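Local structure of putative hemolysin (Streptococcus mutans UA159, 2RK5) at residues R3-A6 against Y10-L13; G39-L42 against I48-Q51; I69-K74 against V78-I83. The protein is a putative hemolysin of the cell membrane, of unestablished function, whose transporter-associated domain, the part described here, may bind flavin adenine dinucleotide. One frame throughout, in Å; residues are numbered along the deposited sequence.

Contact 1. Residues R3-A6 against Y10-L13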
# COMPACT_ATOMS: atom_id res chain seq x y z
N ARG A 3 7.48 3.43 -20.02
CA ARG A 3 8.61 4.00 -20.74
C ARG A 3 9.67 2.92 -20.81
O ARG A 3 10.03 2.36 -19.78
CB ARG A 3 9.17 5.19 -19.96
CG ARG A 3 9.47 6.43 -20.76
CD ARG A 3 9.68 7.61 -19.83
NE ARG A 3 10.84 7.41 -18.96
CZ ARG A 3 10.80 7.19 -17.65
NH1 ARG A 3 9.64 7.15 -16.99
NH2 ARG A 3 11.93 7.02 -16.98
N GLU A 4 10.17 2.64 -22.01
CA GLU A 4 11.30 1.74 -22.14
C GLU A 4 12.58 2.48 -21.74
O GLU A 4 12.83 3.59 -22.21
CB GLU A 4 11.40 1.26 -23.59
CG GLU A 4 12.41 0.16 -23.82
CD GLU A 4 12.28 -0.50 -25.20
OE1 GLU A 4 11.19 -0.44 -25.83
OE2 GLU A 4 13.27 -1.09 -25.66
N ILE A 5 13.40 1.88 -20.87
CA ILE A 5 14.64 2.54 -20.41
C ILE A 5 15.91 1.79 -20.85
O ILE A 5 17.00 2.37 -20.87
CB ILE A 5 14.62 2.83 -18.89
CG1 ILE A 5 14.60 1.54 -18.08
CG2 ILE A 5 13.41 3.70 -18.54
CD1 ILE A 5 15.01 1.74 -16.64
N ALA A 6 15.75 0.52 -21.21
CA ALA A 6 16.84 -0.32 -21.73
C ALA A 6 16.14 -1.49 -22.41
O ALA A 6 14.92 -1.57 -22.33
CB ALA A 6 17.72 -0.78 -20.60
N TYR A 10 11.61 -1.58 -18.38
CA TYR A 10 10.64 -0.49 -18.41
C TYR A 10 10.40 0.12 -17.04
O TYR A 10 10.56 -0.56 -16.02
CB TYR A 10 9.29 -0.99 -18.95
CG TYR A 10 9.39 -1.71 -20.26
CD1 TYR A 10 9.09 -1.08 -21.46
CD2 TYR A 10 9.81 -3.04 -20.32
CE1 TYR A 10 9.21 -1.75 -22.68
CE2 TYR A 10 9.92 -3.71 -21.54
CZ TYR A 10 9.63 -3.05 -22.71
OH TYR A 10 9.74 -3.70 -23.94
N ILE A 11 10.05 1.40 -17.02
CA ILE A 11 9.50 2.03 -15.82
C ILE A 11 8.04 2.30 -16.08
O ILE A 11 7.68 2.87 -17.12
CB ILE A 11 10.24 3.33 -15.42
CG1 ILE A 11 11.71 3.04 -15.14
CG2 ILE A 11 9.61 3.97 -14.19
CD1 ILE A 11 11.98 2.22 -13.91
N VAL A 12 7.18 1.84 -15.17
CA VAL A 12 5.74 2.12 -15.23
C VAL A 12 5.28 2.87 -14.00
O VAL A 12 5.76 2.61 -12.90
CB VAL A 12 4.86 0.84 -15.41
CG1 VAL A 12 5.31 0.09 -16.65
CG2 VAL A 12 4.83 -0.02 -14.19
N LEU A 13 4.30 3.76 -14.21
CA LEU A 13 3.62 4.40 -13.12
C LEU A 13 2.75 3.38 -12.38
O LEU A 13 2.06 2.57 -13.01
CB LEU A 13 2.75 5.55 -13.61
CG LEU A 13 3.52 6.63 -14.38
CD1 LEU A 13 2.55 7.76 -14.65
CD2 LEU A 13 4.77 7.11 -13.63
O HOH W 1 12.61 -3.69 -25.16
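Arg3 and Ile11 face each other as the hydrogen-bonded pair of an antiparallel beta hairpin, the one formed by strands 2-6 and 9-13 at one side of the domain's sheet. The axes of the two short strands come within 4.7 Å of each other, their directions 149° apart. Arg3 N donates to Ile11 O at 3.0 Å, and Ile11 N returns a bond to Arg3 O at 2.9 Å, close to the line of that carbonyl. Arg3 O also takes a CA-H...O contact from Tyr10 CA. Next along, Glu4 and Tyr10 form a non-hydrogen-bonded pair. A classic beta bulge follows, in which Ile5 and Ala6 both face Thr9.

The side chains divide between the two faces of the hairpin. On one, the aliphatic part of Glu4 lies against the Tyr10 ring, with Glu4 CB 3.8 Å from Tyr10 CE1. Because Glu4 CG stands anti to the backbone N (chi1 -171°) and the chain beyond is extended, its carboxylate reaches the phenol end of the ring, the two planes 55° apart. A long side chain with a polar end suits this exposed strand: its methylenes cover carbon while the charge stays at the surface. Tyr10 also meets Phe25 edge-to-face and touches Val85, which ties the hairpin to the rest of the fold.

On the other face Arg3 runs beside Ile11, both pointing the same way. The arginine chain bends at chi3, and Arg3 NH1 comes to 4.2 Å from Ile11 CB. Ile5 covers buried Ile11 more closely, its CG2 and CD1 both packing on Ile11 CG1. Back at the Glu4-Tyr10 pair, one water bridges the polar ends, 3.1 Å from Tyr10 OH and donating a weak bond to Glu4 OE2.

Contact 2. Residues G39-L42 against I48-Q51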
# COMPACT_ATOMS: atom_id res chain seq x y z
N GLY A 39 -1.29 -2.02 -7.32
CA GLY A 39 -2.15 -2.86 -6.51
C GLY A 39 -1.80 -4.32 -6.71
O GLY A 39 -1.77 -5.11 -5.75
N PHE A 40 -1.58 -4.72 -7.96
CA PHE A 40 -1.21 -6.11 -8.27
C PHE A 40 0.12 -6.49 -7.59
O PHE A 40 0.27 -7.57 -6.98
CB PHE A 40 -1.13 -6.28 -9.78
CG PHE A 40 -0.71 -7.64 -10.22
CD1 PHE A 40 -1.63 -8.63 -10.43
CD2 PHE A 40 0.61 -7.92 -10.44
CE1 PHE A 40 -1.25 -9.89 -10.80
CE2 PHE A 40 1.03 -9.19 -10.83
CZ PHE A 40 0.09 -10.18 -11.00
N TYR A 41 1.10 -5.59 -7.72
CA TYR A 41 2.43 -5.84 -7.14
C TYR A 41 2.34 -5.91 -5.63
O TYR A 41 2.87 -6.85 -4.99
CB TYR A 41 3.35 -4.72 -7.56
CG TYR A 41 4.62 -4.63 -6.78
CD1 TYR A 41 5.75 -5.36 -7.15
CD2 TYR A 41 4.73 -3.74 -5.73
CE1 TYR A 41 6.96 -5.24 -6.44
CE2 TYR A 41 5.92 -3.64 -5.00
CZ TYR A 41 7.04 -4.36 -5.38
OH TYR A 41 8.20 -4.19 -4.66
N LEU A 42 1.65 -4.96 -5.02
CA LEU A 42 1.60 -4.92 -3.53
C LEU A 42 0.86 -6.13 -2.94
O LEU A 42 1.26 -6.70 -1.89
CB LEU A 42 0.96 -3.63 -3.00
CG LEU A 42 1.82 -2.38 -3.21
CD1 LEU A 42 0.99 -1.12 -2.86
CD2 LEU A 42 3.11 -2.42 -2.39
N ILE A 48 4.93 -3.40 2.33
CA ILE A 48 5.39 -2.15 1.76
C ILE A 48 6.93 -2.24 1.63
O ILE A 48 7.62 -2.27 2.66
CB ILE A 48 4.98 -0.93 2.63
CG1 ILE A 48 3.46 -0.91 2.83
CG2 ILE A 48 5.46 0.40 1.98
CD1 ILE A 48 2.63 -1.00 1.52
N PRO A 49 7.48 -2.36 0.39
CA PRO A 49 8.95 -2.25 0.27
C PRO A 49 9.42 -0.85 0.49
O PRO A 49 8.60 0.04 0.58
CB PRO A 49 9.20 -2.51 -1.22
CG PRO A 49 7.96 -2.04 -1.87
CD PRO A 49 6.87 -2.53 -0.94
N SER A 50 10.75 -0.70 0.49
CA SER A 50 11.44 0.58 0.38
C SER A 50 12.62 0.47 -0.58
O SER A 50 12.97 -0.65 -1.08
CB SER A 50 11.95 1.02 1.75
OG SER A 50 12.87 0.09 2.29
N GLN A 51 13.26 1.60 -0.86
CA GLN A 51 14.46 1.56 -1.68
C GLN A 51 15.56 0.71 -1.00
O GLN A 51 16.30 -0.01 -1.67
CB GLN A 51 14.97 2.97 -1.99
CG GLN A 51 16.26 2.93 -2.79
CD GLN A 51 16.55 4.20 -3.56
OE1 GLN A 51 15.83 5.20 -3.47
NE2 GLN A 51 17.63 4.16 -4.34
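One flank of helix 37-45 of the transporter-associated domain meets the loop that follows it, where Tyr41 and Leu42 touch Pro49 and Ile48 in a buried, apolar contact. Tyr41 and Pro49 approach from opposite directions. The proline's CG lies at the edge of the phenol, near the ring plane, 3.5 Å from Tyr41 OH and 4.1 Å from Tyr41 CE2. With CG anti to its backbone nitrogen (chi1 165°), the tyrosine extends from the helix far enough to bring its hydroxyl to the loop. That hydroxyl is hydrogen-bonded to Glu55 O, so a tyrosine can fill apolar space and still satisfy its polar end in the interior.

Leu42 uses one branch for both loop residues: its CD2 is 4.0 Å from Pro49 CD and 4.2 Å from Ile48 CD1. The leucine and proline side chains cross at about a right angle. Proline suits the place, since its compact ring presents carbon to both helix residues. Leu42 packs on Ile48 of the second subunit, and Ile48 on Leu42 of that subunit. The arrangement is that of a helix packed on a sheet, Tyr41 and Leu42 also touching Val78, with the loop after the helix packed against the same two helix residues.

Contact 3. Residues I69-K74 against V78-I83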
# COMPACT_ATOMS: atom_id res chain seq x y z
N ILE A 69 9.72 -4.75 -9.71
CA ILE A 69 10.53 -4.25 -8.60
C ILE A 69 10.14 -2.82 -8.29
O ILE A 69 9.98 -2.01 -9.19
CB ILE A 69 12.04 -4.27 -8.92
CG1 ILE A 69 12.48 -5.57 -9.60
CG2 ILE A 69 12.84 -4.08 -7.63
CD1 ILE A 69 13.97 -5.55 -10.03
N ASN A 70 10.03 -2.48 -7.01
CA ASN A 70 9.72 -1.09 -6.68
C ASN A 70 10.84 -0.19 -7.16
O ASN A 70 12.03 -0.49 -6.96
CB ASN A 70 9.48 -0.89 -5.20
CG ASN A 70 10.60 -1.40 -4.35
OD1 ASN A 70 10.85 -2.60 -4.37
ND2 ASN A 70 11.23 -0.53 -3.55
N ASP A 71 10.45 0.92 -7.79
CA ASP A 71 11.38 1.98 -8.15
C ASP A 71 11.20 3.25 -7.33
O ASP A 71 12.15 3.98 -7.10
CB ASP A 71 11.25 2.28 -9.65
CG ASP A 71 12.15 3.42 -10.10
OD1 ASP A 71 13.37 3.21 -10.23
OD2 ASP A 71 11.61 4.53 -10.35
N LYS A 72 9.98 3.52 -6.88
CA LYS A 72 9.73 4.68 -6.01
C LYS A 72 8.55 4.35 -5.11
O LYS A 72 7.56 3.79 -5.60
CB LYS A 72 9.43 5.93 -6.83
CG LYS A 72 9.18 7.18 -6.04
CD LYS A 72 10.42 7.68 -5.43
CE LYS A 72 10.36 9.14 -5.04
NZ LYS A 72 11.62 9.56 -4.33
N VAL A 73 8.66 4.69 -3.83
CA VAL A 73 7.62 4.51 -2.85
C VAL A 73 7.39 5.83 -2.11
O VAL A 73 8.34 6.52 -1.75
CB VAL A 73 8.04 3.44 -1.83
CG1 VAL A 73 6.99 3.27 -0.73
CG2 VAL A 73 8.30 2.11 -2.53
N LYS A 74 6.12 6.16 -1.87
CA LYS A 74 5.69 7.40 -1.22
C LYS A 74 4.54 7.05 -0.27
O LYS A 74 3.52 6.51 -0.73
CB LYS A 74 5.17 8.42 -2.25
CG LYS A 74 6.02 8.77 -3.48
CD LYS A 74 5.36 9.91 -4.35
CE LYS A 74 5.94 9.98 -5.78
NZ LYS A 74 5.14 10.92 -6.68
N VAL A 78 3.53 2.28 -3.70
CA VAL A 78 4.51 2.13 -4.76
C VAL A 78 4.00 2.98 -5.90
O VAL A 78 2.98 2.68 -6.53
CB VAL A 78 4.64 0.67 -5.20
CG1 VAL A 78 5.79 0.55 -6.18
CG2 VAL A 78 4.88 -0.20 -3.97
N THR A 79 4.73 4.03 -6.22
CA THR A 79 4.32 4.97 -7.27
C THR A 79 5.01 4.73 -8.63
O THR A 79 4.50 5.19 -9.67
CB THR A 79 4.56 6.39 -6.81
OG1 THR A 79 5.94 6.57 -6.57
CG2 THR A 79 3.79 6.67 -5.54
N LYS A 80 6.15 4.04 -8.63
CA LYS A 80 6.84 3.64 -9.86
C LYS A 80 7.40 2.26 -9.69
O LYS A 80 7.90 1.92 -8.61
CB LYS A 80 7.97 4.58 -10.23
CG LYS A 80 7.53 5.97 -10.63
CD LYS A 80 8.66 6.82 -11.23
CE LYS A 80 8.15 8.25 -11.58
NZ LYS A 80 9.22 9.19 -12.05
N LEU A 81 7.28 1.46 -10.74
CA LEU A 81 7.82 0.11 -10.78
C LEU A 81 8.77 -0.04 -11.96
O LEU A 81 8.52 0.51 -13.03
CB LEU A 81 6.70 -0.91 -10.97
CG LEU A 81 5.81 -1.27 -9.79
CD1 LEU A 81 4.61 -2.08 -10.30
CD2 LEU A 81 6.59 -2.12 -8.77
N LYS A 82 9.82 -0.83 -11.76
CA LYS A 82 10.66 -1.33 -12.83
C LYS A 82 10.12 -2.69 -13.27
O LYS A 82 9.85 -3.54 -12.43
CB LYS A 82 12.08 -1.49 -12.34
CG LYS A 82 13.09 -1.80 -13.42
CD LYS A 82 14.48 -1.94 -12.81
CE LYS A 82 15.54 -1.82 -13.83
NZ LYS A 82 16.88 -1.68 -13.15
N ILE A 83 9.97 -2.88 -14.58
CA ILE A 83 9.48 -4.14 -15.15
C ILE A 83 10.55 -4.67 -16.07
O ILE A 83 10.97 -3.97 -16.98
CB ILE A 83 8.20 -3.92 -16.01
CG1 ILE A 83 7.20 -3.07 -15.23
CG2 ILE A 83 7.61 -5.26 -16.48
CD1 ILE A 83 6.60 -3.69 -14.01
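Lys80 O is gripped by two backbone amides, Asp71 N at 2.9 Å and Lys72 N at 3.1 Å. Both donors stand above the same face of its carbonyl plane, 36° out of it. This shared acceptor marks a classic beta bulge in the antiparallel hairpin of strands 64-74 and 77-85. A second bulge follows, with Thr79 and Lys80 both facing Lys72: Thr79 N donates to Lys72 O at 2.9 Å, and Lys80 N adds a weak bond to that oxygen. Ahead of the bulges, Ile69 and Lys82 make a regular hydrogen-bonded pair, with Lys82 N 2.8 Å from Ile69 O.

Asp71 and Lys80 lie side by side, Asp71 OD2 touching Lys80 CB at 3.6 Å. Their charged ends do not meet: 5.5 Å separates Asp71 OD2 from Lys80 NZ. With chi1 at 61°, Thr79 OG1 sits between its own backbone N and carbonyl carbon, which puts it 3.3 Å from Lys72 CG. The Thr79 side chain crosses the extended Lys74 at about a right angle, Thr79 CG2 3.7 Å from Lys74 CG. Lysine fits such surface positions because its methylenes pack while the ammonium reaches outward.

Val78 CG1 meets Asn70 CB on the buried side. Asn70 OD1 accepts from Glu55 N, tying the strand to the loop before strand 56-61. The chemistry implies a hairpin fastened by its backbone, with Asp71 and Lys80 probably attracting each other only weakly.

Contacts 1 and 3 are both antiparallel hairpins of one sheet. They are joined where strands 9-13 and 77-85 run as neighbours, with Tyr10 O 2.8 Å from Ile83 N and Val12 N 2.9 Å from Leu81 O. Contact 1 is a surface contact, contact 3 is partly buried, and contact 2 is buried. The chemistry follows: main-chain bonds fasten the hairpins, whereas contact 2 has no hydrogen bond between its segments and relies on carbon. Contacts 2 and 3 lie about 7 Å apart between centres and meet at Asn70, which touches Pro49 and gives a weak bond from ND2 to Ser50 O. Both touch the second subunit, whereas no other chain of the assembly reaches contact 1.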